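Local coordinates for protein aminotransferase TlmJ (Streptoalloteichus hindustanus, PDB 5UID) that probably transfers amino groups with the help of pyridoxal 5'-phosphate, as a DegT/DnrJ/EryC1-family aminotransferase linked to natural-product biosynthesis, at residues W30-F44 with I246-R260. Residues are numbered along the deposited sequence; the frame is centred on the assembly and turned at random.
With PLP (pyridoxal-5'-phosphate), chain J.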
loop_
_atom_site.group_PDB
_atom_site.type_symbol
_atom_site.label_atom_id
_atom_site.label_comp_id
_atom_site.label_asym_id
_atom_site.label_seq_id
_atom_site.Cartn_x
_atom_site.Cartn_y
_atom_site.Cartn_z
ATOM N N TRP A 30 14.873 -3.551 11.946
ATOM C CA TRP A 30 14.519 -4.005 10.602
ATOM C C TRP A 30 12.997 -4.017 10.505
ATOM O O TRP A 30 12.346 -4.978 10.922
ATOM C CB TRP A 30 15.108 -5.381 10.303
ATOM C CG TRP A 30 15.025 -5.745 8.848
ATOM C CD1 TRP A 30 13.980 -6.352 8.213
ATOM C CD2 TRP A 30 16.022 -5.511 7.845
ATOM N NE1 TRP A 30 14.268 -6.515 6.879
ATOM C CE2 TRP A 30 15.516 -6.008 6.628
ATOM C CE3 TRP A 30 17.296 -4.933 7.861
ATOM C CZ2 TRP A 30 16.238 -5.945 5.436
ATOM C CZ3 TRP A 30 18.012 -4.871 6.676
ATOM C CH2 TRP A 30 17.481 -5.374 5.482
ATOM N N LEU A 31 12.434 -2.943 9.954
ATOM C CA LEU A 31 10.988 -2.794 9.886
ATOM C C LEU A 31 10.410 -3.158 8.524
ATOM O O LEU A 31 9.221 -3.483 8.443
ATOM C CB LEU A 31 10.583 -1.356 10.246
ATOM C CG LEU A 31 10.485 -0.974 11.730
ATOM C CD1 LEU A 31 11.803 -1.151 12.472
ATOM C CD2 LEU A 31 9.985 0.455 11.882
ATOM N N GLY A 32 11.213 -3.124 7.465
ATOM C CA GLY A 32 10.749 -3.489 6.142
ATOM C C GLY A 32 10.586 -4.989 5.997
ATOM O O GLY A 32 10.710 -5.759 6.949
ATOM N N ARG A 33 10.299 -5.405 4.764
ATOM C CA ARG A 33 10.148 -6.823 4.464
ATOM C C ARG A 33 11.407 -7.586 4.858
ATOM O O ARG A 33 12.498 -7.304 4.354
ATOM C CB ARG A 33 9.849 -7.022 2.980
ATOM C CG ARG A 33 8.462 -7.572 2.699
ATOM C CD ARG A 33 8.263 -7.901 1.225
ATOM N NE ARG A 33 9.054 -9.051 0.794
ATOM C CZ ARG A 33 10.112 -8.977 -0.007
ATOM N NH1 ARG A 33 10.512 -7.804 -0.476
ATOM N NH2 ARG A 33 10.767 -10.079 -0.343
ATOM N N GLY A 34 11.253 -8.549 5.767
ATOM C CA GLY A 34 12.368 -9.329 6.242
ATOM C C GLY A 34 11.954 -10.687 6.773
ATOM O O GLY A 34 11.037 -11.333 6.255
ATOM N N PRO A 35 12.633 -11.147 7.828
ATOM C CA PRO A 35 12.331 -12.486 8.362
ATOM C C PRO A 35 10.920 -12.631 8.909
ATOM O O PRO A 35 10.366 -13.736 8.863
ATOM C CB PRO A 35 13.387 -12.668 9.463
ATOM C CG PRO A 35 13.795 -11.279 9.837
ATOM C CD PRO A 35 13.716 -10.480 8.568
ATOM N N ARG A 36 10.317 -11.556 9.422
ATOM C CA ARG A 36 8.962 -11.668 9.958
ATOM C C ARG A 36 7.936 -11.869 8.849
ATOM O O ARG A 36 6.941 -12.578 9.049
ATOM C CB ARG A 36 8.612 -10.433 10.790
ATOM C CG ARG A 36 9.674 -10.056 11.810
ATOM C CD ARG A 36 9.952 -11.199 12.773
ATOM N NE ARG A 36 9.017 -11.214 13.892
ATOM C CZ ARG A 36 9.275 -10.685 15.085
ATOM N NH1 ARG A 36 10.442 -10.098 15.314
ATOM N NH2 ARG A 36 8.365 -10.744 16.049
ATOM N N THR A 37 8.155 -11.255 7.683
ATOM C CA THR A 37 7.274 -11.501 6.545
ATOM C C THR A 37 7.370 -12.950 6.081
ATOM O O THR A 37 6.356 -13.565 5.728
ATOM C CB THR A 37 7.613 -10.542 5.403
ATOM O OG1 THR A 37 7.377 -9.195 5.828
ATOM C CG2 THR A 37 6.756 -10.838 4.169
ATOM N N LYS A 38 8.579 -13.515 6.090
ATOM C CA LYS A 38 8.742 -14.913 5.706
ATOM C C LYS A 38 8.038 -15.838 6.693
ATOM O O LYS A 38 7.427 -16.835 6.290
ATOM C CB LYS A 38 10.229 -15.256 5.605
ATOM C CG LYS A 38 10.518 -16.626 5.004
ATOM C CD LYS A 38 12.015 -16.893 4.923
ATOM C CE LYS A 38 12.297 -18.298 4.409
ATOM N NZ LYS A 38 13.758 -18.592 4.348
ATOM N N VAL A 39 8.098 -15.515 7.985
ATOM C CA VAL A 39 7.431 -16.342 8.987
ATOM C C VAL A 39 5.917 -16.266 8.828
ATOM O O VAL A 39 5.223 -17.290 8.874
ATOM C CB VAL A 39 7.881 -15.928 10.401
ATOM C CG1 VAL A 39 6.961 -16.530 11.453
ATOM C CG2 VAL A 39 9.325 -16.359 10.640
ATOM N N PHE A 40 5.378 -15.059 8.630
ATOM C CA PHE A 40 3.931 -14.913 8.488
ATOM C C PHE A 40 3.422 -15.614 7.233
ATOM O O PHE A 40 2.358 -16.244 7.259
ATOM C CB PHE A 40 3.544 -13.433 8.472
ATOM C CG PHE A 40 2.060 -13.196 8.375
ATOM C CD1 PHE A 40 1.173 -13.938 9.140
ATOM C CD2 PHE A 40 1.553 -12.221 7.530
ATOM C CE1 PHE A 40 -0.192 -13.723 9.056
ATOM C CE2 PHE A 40 0.190 -11.997 7.445
ATOM C CZ PHE A 40 -0.684 -12.750 8.209
ATOM N N GLU A 41 4.163 -15.515 6.126
ATOM C CA GLU A 41 3.796 -16.263 4.928
ATOM C C GLU A 41 3.767 -17.761 5.211
ATOM O O GLU A 41 2.808 -18.454 4.854
ATOM C CB GLU A 41 4.766 -15.945 3.787
ATOM C CG GLU A 41 4.594 -14.556 3.192
ATOM C CD GLU A 41 5.492 -14.315 1.992
ATOM O OE1 GLU A 41 6.231 -15.241 1.601
ATOM O OE2 GLU A 41 5.452 -13.200 1.433
ATOM N N ALA A 42 4.811 -18.275 5.866
ATOM C CA ALA A 42 4.841 -19.695 6.204
ATOM C C ALA A 42 3.707 -20.063 7.151
ATOM O O ALA A 42 3.099 -21.133 7.020
ATOM C CB ALA A 42 6.194 -20.062 6.813
ATOM N N ASP A 43 3.405 -19.187 8.113
ATOM C CA ASP A 43 2.297 -19.441 9.027
ATOM C C ASP A 43 0.967 -19.465 8.283
ATOM O O ASP A 43 0.149 -20.373 8.476
ATOM C CB ASP A 43 2.275 -18.383 10.131
ATOM C CG ASP A 43 3.411 -18.547 11.122
ATOM O OD1 ASP A 43 4.133 -19.563 11.035
ATOM O OD2 ASP A 43 3.580 -17.658 11.985
ATOM N N PHE A 44 0.732 -18.468 7.427
ATOM C CA PHE A 44 -0.535 -18.397 6.706
ATOM C C PHE A 44 -0.679 -19.559 5.730
ATOM O O PHE A 44 -1.769 -20.126 5.590
ATOM C CB PHE A 44 -0.651 -17.055 5.979
ATOM C CG PHE A 44 -2.056 -16.699 5.580
ATOM C CD1 PHE A 44 -2.972 -16.280 6.531
ATOM C CD2 PHE A 44 -2.459 -16.779 4.258
ATOM C CE1 PHE A 44 -4.269 -15.952 6.172
ATOM C CE2 PHE A 44 -3.751 -16.450 3.890
ATOM C CZ PHE A 44 -4.658 -16.038 4.848
ATOM N N ILE A 246 4.344 -4.319 -1.617
ATOM C CA ILE A 246 4.773 -5.219 -0.562
ATOM C C ILE A 246 4.264 -4.710 0.779
ATOM O O ILE A 246 3.845 -3.559 0.925
ATOM C CB ILE A 246 6.309 -5.374 -0.540
ATOM C CG1 ILE A 246 6.976 -4.012 -0.325
ATOM C CG2 ILE A 246 6.795 -6.021 -1.827
ATOM C CD1 ILE A 246 8.475 -4.086 -0.119
ATOM N N SER A 247 4.296 -5.590 1.774
ATOM C CA SER A 247 4.018 -5.239 3.155
ATOM C C SER A 247 5.346 -5.090 3.898
ATOM O O SER A 247 6.418 -5.031 3.289
ATOM C CB SER A 247 3.107 -6.290 3.792
ATOM O OG SER A 247 2.603 -5.839 5.037
ATOM N N ASN A 248 5.288 -5.030 5.228
ATOM C CA ASN A 248 6.489 -4.848 6.031
ATOM C C ASN A 248 6.453 -5.788 7.231
ATOM O O ASN A 248 5.428 -6.406 7.539
ATOM C CB ASN A 248 6.650 -3.387 6.478
ATOM C CG ASN A 248 5.456 -2.879 7.267
ATOM O OD1 ASN A 248 5.227 -3.292 8.405
ATOM N ND2 ASN A 248 4.701 -1.962 6.672
ATOM N N ASP A 249 7.600 -5.892 7.912
ATOM C CA ASP A 249 7.729 -6.824 9.028
ATOM C C ASP A 249 6.962 -6.376 10.263
ATOM O O ASP A 249 6.685 -7.204 11.137
ATOM C CB ASP A 249 9.203 -7.030 9.391
ATOM C CG ASP A 249 9.839 -8.179 8.626
ATOM O OD1 ASP A 249 9.246 -8.632 7.624
ATOM O OD2 ASP A 249 10.926 -8.639 9.036
ATOM N N VAL A 250 6.624 -5.091 10.371
ATOM C CA VAL A 250 5.787 -4.656 11.482
ATOM C C VAL A 250 4.391 -5.247 11.343
ATOM O O VAL A 250 3.859 -5.861 12.277
ATOM C CB VAL A 250 5.750 -3.120 11.564
ATOM C CG1 VAL A 250 5.108 -2.678 12.866
ATOM C CG2 VAL A 250 7.152 -2.554 11.443
ATOM N N ALA A 251 3.788 -5.092 10.164
ATOM C CA ALA A 251 2.476 -5.679 9.918
ATOM C C ALA A 251 2.536 -7.201 9.955
ATOM O O ALA A 251 1.622 -7.850 10.474
ATOM C CB ALA A 251 1.932 -5.195 8.575
ATOM N N ALA A 252 3.608 -7.785 9.414
ATOM C CA ALA A 252 3.721 -9.240 9.383
ATOM C C ALA A 252 3.812 -9.822 10.789
ATOM O O ALA A 252 3.225 -10.874 11.070
ATOM C CB ALA A 252 4.932 -9.656 8.548
ATOM N N SER A 253 4.546 -9.157 11.687
ATOM C CA SER A 253 4.658 -9.662 13.052
ATOM C C SER A 253 3.317 -9.599 13.773
ATOM O O SER A 253 2.994 -10.479 14.577
ATOM C CB SER A 253 5.720 -8.881 13.824
ATOM O OG SER A 253 5.284 -7.567 14.118
ATOM N N ILE A 254 2.525 -8.561 13.498
ATOM C CA ILE A 254 1.156 -8.521 14.002
ATOM C C ILE A 254 0.341 -9.668 13.418
ATOM O O ILE A 254 -0.474 -10.288 14.113
ATOM C CB ILE A 254 0.517 -7.154 13.691
ATOM C CG1 ILE A 254 1.284 -6.036 14.398
ATOM C CG2 ILE A 254 -0.953 -7.135 14.095
ATOM C CD1 ILE A 254 0.725 -4.659 14.121
ATOM N N GLY A 255 0.555 -9.975 12.135
ATOM C CA GLY A 255 -0.225 -11.021 11.489
ATOM C C GLY A 255 -0.031 -12.387 12.117
ATOM O O GLY A 255 -0.987 -13.150 12.276
ATOM N N SER A 256 1.212 -12.724 12.473
ATOM C CA SER A 256 1.463 -14.008 13.116
ATOM C C SER A 256 0.737 -14.104 14.452
ATOM O O SER A 256 0.243 -15.175 14.822
ATOM C CB SER A 256 2.965 -14.223 13.300
ATOM O OG SER A 256 3.596 -14.489 12.062
ATOM N N VAL A 257 0.658 -12.992 15.186
ATOM C CA VAL A 257 -0.062 -12.995 16.456
ATOM C C VAL A 257 -1.560 -13.135 16.213
ATOM O O VAL A 257 -2.238 -13.938 16.865
ATOM C CB VAL A 257 0.267 -11.726 17.264
ATOM C CG1 VAL A 257 -0.565 -11.678 18.536
ATOM C CG2 VAL A 257 1.753 -11.669 17.592
ATOM N N GLN A 258 -2.097 -12.361 15.266
ATOM C CA GLN A 258 -3.523 -12.439 14.962
ATOM C C GLN A 258 -3.903 -13.816 14.430
ATOM O O GLN A 258 -4.997 -14.320 14.717
ATOM C CB GLN A 258 -3.906 -11.353 13.956
ATOM C CG GLN A 258 -3.875 -9.942 14.518
ATOM C CD GLN A 258 -5.186 -9.543 15.167
ATOM O OE1 GLN A 258 -6.231 -9.515 14.515
ATOM N NE2 GLN A 258 -5.138 -9.233 16.458
ATOM N N LEU A 259 -3.014 -14.439 13.654
ATOM C CA LEU A 259 -3.307 -15.764 13.115
ATOM C C LEU A 259 -3.443 -16.798 14.229
ATOM O O LEU A 259 -4.332 -17.656 14.181
ATOM C CB LEU A 259 -2.222 -16.175 12.121
ATOM C CG LEU A 259 -2.423 -17.511 11.405
ATOM C CD1 LEU A 259 -3.796 -17.565 10.751
ATOM C CD2 LEU A 259 -1.327 -17.734 10.378
ATOM N N ARG A 260 -2.578 -16.729 15.244
ATOM C CA ARG A 260 -2.692 -17.657 16.367
ATOM C C ARG A 260 -3.976 -17.433 17.154
ATOM O O ARG A 260 -4.516 -18.380 17.739
ATOM C CB ARG A 260 -1.480 -17.531 17.290
ATOM C CG ARG A 260 -0.216 -18.171 16.749
ATOM C CD ARG A 260 0.907 -18.130 17.775
ATOM N NE ARG A 260 1.465 -16.790 17.938
ATOM C CZ ARG A 260 2.516 -16.333 17.263
ATOM N NH1 ARG A 260 3.126 -17.108 16.376
ATOM N NH2 ARG A 260 2.959 -15.101 17.476
HETATM N N1 PLP J . 3.086 -0.355 10.959
HETATM C C2 PLP J . 1.950 -1.048 11.309
HETATM C C2A PLP J . 1.794 -1.584 12.697
HETATM C C3 PLP J . 0.939 -1.251 10.378
HETATM O O3 PLP J . -0.182 -1.943 10.750
HETATM C C4 PLP J . 1.057 -0.772 9.077
HETATM C C4A PLP J . 0.296 -1.536 8.028
HETATM O O4A PLP J . 0.864 -2.111 7.098
HETATM C C5 PLP J . 2.215 -0.072 8.732
HETATM C C6 PLP J . 3.216 0.128 9.676
HETATM C C5A PLP J . 2.422 0.499 7.344
HETATM O O4P PLP J . 1.248 1.125 6.873
HETATM O O HOH W 1 12.172 -7.755 11.253
HETATM O O HOH W 2 5.676 -12.873 11.755
HETATM O O HOH W 3 1.125 -17.465 13.341
HETATM O O HOH W 4 5.052 -17.506 14.131
#
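Asp249, in the first turn of helix 249-260, turns its carboxylate into the N-terminal end of helix 35-44. Asp249 OD1 accepts from Gly34 N at 2.7 Å, from Thr37 N, and from the Thr37 hydroxyl. Gly34 N and Thr37 N reach it from opposite faces of the carboxylate, each about 50° out of its plane. Thr37 OG1 instead meets Asp249 OD1 nearly along its C-O axis, at 2.7 Å. Asp249 OD2 accepts from Arg36 N at 3.0 Å, on the same face as Thr37 N, and from a water that also bonds Trp30 O. In return, Asp249 N donates to Leu31 O at 3.0 Å.

The two helix axes run 35° apart and approach to 7.8 Å. Ala252 packs its CB against Thr37 CA. Further along, Phe40 is a knob among Ala252, Gly255, Ser256 and Leu259. With CG anti to the backbone N (chi1 -178°), its ring reaches across to helix 249-260. Gly255 CA makes a CH-pi contact over one face, 3.9 Å from the Phe40 ring centroid. Asp43 CB then touches Leu259 CD2 at 3.7 Å. Waters join Asp43 OD2 to Ser256 O and to Arg260 NH1.

Asn248, Val250, Ala251 and Ile254 line the PLP pocket at the subunit interface. Asn248 OD1 caps its own helix at Ala251 N; ND2 is hydrogen-bonded to Asp193 OD2 of the second subunit. Val250 CG2 lies on Leu31 CG at 3.7 Å, and CG1 faces PLP C2A. Beside this pocket, a carboxylate from one helix holds the start of another. The Gly34, Arg36 and Thr37 N-H groups, the Thr37 hydroxyl and the helix 35-44 dipole probably stabilise buried Asp249 as an anion.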